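Local structure of putative acetyltransferase (Streptococcus mutans, 3LD2) at residues 92-100 with 130-138. The protein binds coenzyme A and probably transfers an acyl group from it, as other GNAT-family acyltransferases do. Sequence-based numbering, arbitrary orientation.
Sequences IVGVLDYSS and LVQIFLNEV
Y98 and F134 form the aromatic centre of this contact. The edge of the F134 ring points at the face of Y98 in an offset edge-to-face pair. The ring centroids are 5.1 Å apart and the planes meet at 60°. F134 CD1 lies over that face, while F134 CE1 comes 3.4 Å from Y98 CB. With CG of F134 anti to the backbone N (chi1 158°), the phenyl ring leaves the helix toward the strand and touches both L96 and Y98.

L96 fills the next place along the strand. Both its methyls face F134 CB: L96 CD1 is 4.0 Å from it and L96 CD2 4.1 Å. The side chains of L96 and F134 cross at about a right angle. Further up, L96 CB rests 4.0 Å from L130 CG. L130 CD2 reaches on to the backbone of G94 and V95, where the missing side chain of G94 leaves it room. V93 and G94 form a classic beta bulge opposite A86.

The tightly packed part, L96, L130 and F134, is buried and its side chains are apolar. V138, also buried, brings CG1 to 3.8 Å from Y98 CE1. The hydroxyl end of Y98 is the looser side. Across the contact, Y98 OH meets the aliphatic part of exposed E137, with E137 CB at 3.7 Å. The carboxylate of E137 adds no bond to the strand.

Strand 92-100 and the helix segment run nearly parallel, at 25°, with axes 9.3 Å apart. The strand lies in the mixed GNAT sheet between antiparallel strands 82-88 and 110-117. Helix 126-138 covers one face of it. F113 of strand 110-117 meets both F134 and Y98, H82 meets Y98, and L130 packs on I37 of strand 35-39 and on the CoA-binding I115.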
loop_
_atom_site.group_PDB
_atom_site.type_symbol
_atom_site.label_atom_id
_atom_site.label_comp_id
_atom_site.label_asym_id
_atom_site.label_seq_id
_atom_site.Cartn_x
_atom_site.Cartn_y
_atom_site.Cartn_z
ATOM N N ILE A 92 0.767 -7.942 14.769
ATOM C CA ILE A 92 0.872 -7.307 13.451
ATOM C C ILE A 92 1.090 -5.800 13.606
ATOM O O ILE A 92 0.312 -5.152 14.297
ATOM C CB ILE A 92 -0.420 -7.466 12.635
ATOM C CG1 ILE A 92 -0.898 -8.923 12.603
ATOM C CG2 ILE A 92 -0.225 -6.885 11.226
ATOM C CD1 ILE A 92 -0.413 -9.686 11.416
ATOM N N VAL A 93 2.119 -5.251 12.958
ATOM C CA VAL A 93 2.427 -3.820 13.064
ATOM C C VAL A 93 2.568 -3.137 11.705
ATOM O O VAL A 93 2.800 -1.928 11.632
ATOM C CB VAL A 93 3.732 -3.549 13.864
ATOM C CG1 VAL A 93 3.514 -3.812 15.342
ATOM C CG2 VAL A 93 4.912 -4.350 13.288
ATOM N N GLY A 94 2.442 -3.920 10.640
ATOM C CA GLY A 94 2.494 -3.405 9.286
ATOM C C GLY A 94 1.873 -4.366 8.282
ATOM O O GLY A 94 1.859 -5.587 8.495
ATOM N N VAL A 95 1.346 -3.825 7.187
ATOM C CA VAL A 95 0.782 -4.668 6.141
ATOM C C VAL A 95 0.938 -4.065 4.738
ATOM O O VAL A 95 0.779 -2.856 4.541
ATOM C CB VAL A 95 -0.696 -5.014 6.420
ATOM C CG1 VAL A 95 -1.535 -3.742 6.547
ATOM C CG2 VAL A 95 -1.235 -5.943 5.331
ATOM N N LEU A 96 1.273 -4.917 3.772
ATOM C CA LEU A 96 1.395 -4.507 2.391
ATOM C C LEU A 96 0.674 -5.527 1.513
ATOM O O LEU A 96 1.007 -6.720 1.533
ATOM C CB LEU A 96 2.865 -4.376 1.977
ATOM C CG LEU A 96 3.093 -3.882 0.524
ATOM C CD1 LEU A 96 4.446 -3.210 0.301
ATOM C CD2 LEU A 96 2.894 -4.997 -0.523
ATOM N N ASP A 97 -0.325 -5.066 0.762
ATOM C CA ASP A 97 -0.997 -5.917 -0.217
ATOM C C ASP A 97 -0.668 -5.441 -1.625
ATOM O O ASP A 97 -0.503 -4.244 -1.860
ATOM C CB ASP A 97 -2.501 -5.897 -0.021
ATOM C CG ASP A 97 -3.118 -4.581 -0.426
ATOM O OD1 ASP A 97 -2.794 -3.568 0.218
ATOM O OD2 ASP A 97 -3.928 -4.548 -1.378
ATOM N N TYR A 98 -0.547 -6.379 -2.556
ATOM C CA TYR A 98 -0.246 -6.031 -3.943
ATOM C C TYR A 98 -0.998 -6.887 -4.925
ATOM O O TYR A 98 -1.458 -7.975 -4.605
ATOM C CB TYR A 98 1.257 -6.073 -4.234
ATOM C CG TYR A 98 1.917 -7.420 -4.115
ATOM C CD1 TYR A 98 2.024 -8.255 -5.220
ATOM C CD2 TYR A 98 2.463 -7.851 -2.907
ATOM C CE1 TYR A 98 2.646 -9.492 -5.136
ATOM C CE2 TYR A 98 3.087 -9.091 -2.798
ATOM C CZ TYR A 98 3.168 -9.919 -3.920
ATOM O OH TYR A 98 3.785 -11.162 -3.855
ATOM N N SER A 99 -1.124 -6.381 -6.132
ATOM C CA SER A 99 -1.890 -7.069 -7.152
ATOM C C SER A 99 -1.628 -6.423 -8.514
ATOM O O SER A 99 -1.149 -5.280 -8.581
ATOM C CB SER A 99 -3.363 -6.945 -6.820
ATOM O OG SER A 99 -3.780 -5.629 -7.136
ATOM N N SER A 100 -1.938 -7.158 -9.588
ATOM C CA SER A 100 -1.942 -6.612 -10.955
ATOM C C SER A 100 -2.792 -5.344 -11.110
ATOM O O SER A 100 -3.935 -5.291 -10.666
ATOM C CB SER A 100 -2.470 -7.664 -11.928
ATOM O OG SER A 100 -1.404 -8.472 -12.391
ATOM N N LEU A 130 9.071 -3.762 4.240
ATOM C CA LEU A 130 7.944 -4.303 3.503
ATOM C C LEU A 130 8.163 -4.081 1.994
ATOM O O LEU A 130 8.156 -5.022 1.190
ATOM C CB LEU A 130 6.647 -3.642 3.966
ATOM C CG LEU A 130 5.609 -4.313 4.893
ATOM C CD1 LEU A 130 5.887 -5.754 5.339
ATOM C CD2 LEU A 130 5.264 -3.407 6.090
ATOM N N VAL A 131 8.390 -2.823 1.626
ATOM C CA VAL A 131 8.532 -2.430 0.230
ATOM C C VAL A 131 9.628 -3.244 -0.409
ATOM O O VAL A 131 9.529 -3.657 -1.566
ATOM C CB VAL A 131 8.803 -0.905 0.109
ATOM C CG1 VAL A 131 9.397 -0.545 -1.244
ATOM C CG2 VAL A 131 7.514 -0.136 0.376
ATOM N N GLN A 132 10.662 -3.508 0.371
ATOM C CA GLN A 132 11.826 -4.194 -0.154
ATOM C C GLN A 132 11.551 -5.662 -0.475
ATOM O O GLN A 132 12.021 -6.181 -1.487
ATOM C CB GLN A 132 12.975 -4.096 0.822
ATOM C CG GLN A 132 14.219 -3.590 0.191
ATOM C CD GLN A 132 14.064 -2.156 -0.314
ATOM O OE1 GLN A 132 13.590 -1.281 0.418
ATOM N NE2 GLN A 132 14.470 -1.910 -1.565
ATOM N N ILE A 133 10.808 -6.363 0.372
ATOM C CA ILE A 133 10.585 -7.734 -0.015
ATOM C C ILE A 133 9.553 -7.773 -1.132
ATOM O O ILE A 133 9.709 -8.534 -2.090
ATOM C CB ILE A 133 10.417 -8.775 1.168
ATOM C CG1 ILE A 133 8.969 -9.030 1.507
ATOM C CG2 ILE A 133 11.247 -8.377 2.409
ATOM C CD1 ILE A 133 8.526 -8.119 2.618
ATOM N N PHE A 134 8.545 -6.913 -1.055
ATOM C CA PHE A 134 7.607 -6.770 -2.170
ATOM C C PHE A 134 8.360 -6.643 -3.499
ATOM O O PHE A 134 8.113 -7.398 -4.434
ATOM C CB PHE A 134 6.687 -5.560 -1.966
ATOM C CG PHE A 134 6.072 -5.026 -3.247
ATOM C CD1 PHE A 134 5.026 -5.703 -3.880
ATOM C CD2 PHE A 134 6.524 -3.834 -3.807
ATOM C CE1 PHE A 134 4.448 -5.217 -5.066
ATOM C CE2 PHE A 134 5.949 -3.327 -4.988
ATOM C CZ PHE A 134 4.907 -4.021 -5.620
ATOM N N LEU A 135 9.276 -5.689 -3.581
ATOM C CA LEU A 135 9.974 -5.435 -4.823
ATOM C C LEU A 135 10.650 -6.693 -5.326
ATOM O O LEU A 135 10.635 -6.958 -6.533
ATOM C CB LEU A 135 10.986 -4.299 -4.682
ATOM C CG LEU A 135 10.411 -2.882 -4.634
ATOM C CD1 LEU A 135 11.493 -1.887 -4.263
ATOM C CD2 LEU A 135 9.759 -2.476 -5.974
ATOM N N ASN A 136 11.225 -7.477 -4.415
ATOM C CA ASN A 136 11.869 -8.722 -4.823
ATOM C C ASN A 136 10.926 -9.863 -5.197
ATOM O O ASN A 136 11.326 -10.769 -5.911
ATOM C CB ASN A 136 12.918 -9.180 -3.815
ATOM C CG ASN A 136 14.174 -8.314 -3.866
ATOM O OD1 ASN A 136 15.115 -8.608 -4.615
ATOM N ND2 ASN A 136 14.176 -7.213 -3.103
ATOM N N GLU A 137 9.687 -9.819 -4.712
ATOM C CA GLU A 137 8.641 -10.722 -5.183
ATOM C C GLU A 137 8.310 -10.490 -6.653
ATOM O O GLU A 137 8.283 -11.424 -7.444
ATOM C CB GLU A 137 7.363 -10.532 -4.379
ATOM C CG GLU A 137 7.422 -11.126 -3.003
ATOM C CD GLU A 137 7.900 -12.569 -3.032
ATOM O OE1 GLU A 137 8.526 -13.007 -2.035
ATOM O OE2 GLU A 137 7.667 -13.257 -4.059
ATOM N N VAL A 138 8.072 -9.232 -7.014
ATOM C CA VAL A 138 7.479 -8.902 -8.300
ATOM C C VAL A 138 8.505 -8.655 -9.402
ATOM O O VAL A 138 8.176 -8.704 -10.574
ATOM C CB VAL A 138 6.570 -7.685 -8.156
ATOM C CG1 VAL A 138 5.546 -7.938 -7.053
ATOM C CG2 VAL A 138 7.404 -6.440 -7.845
#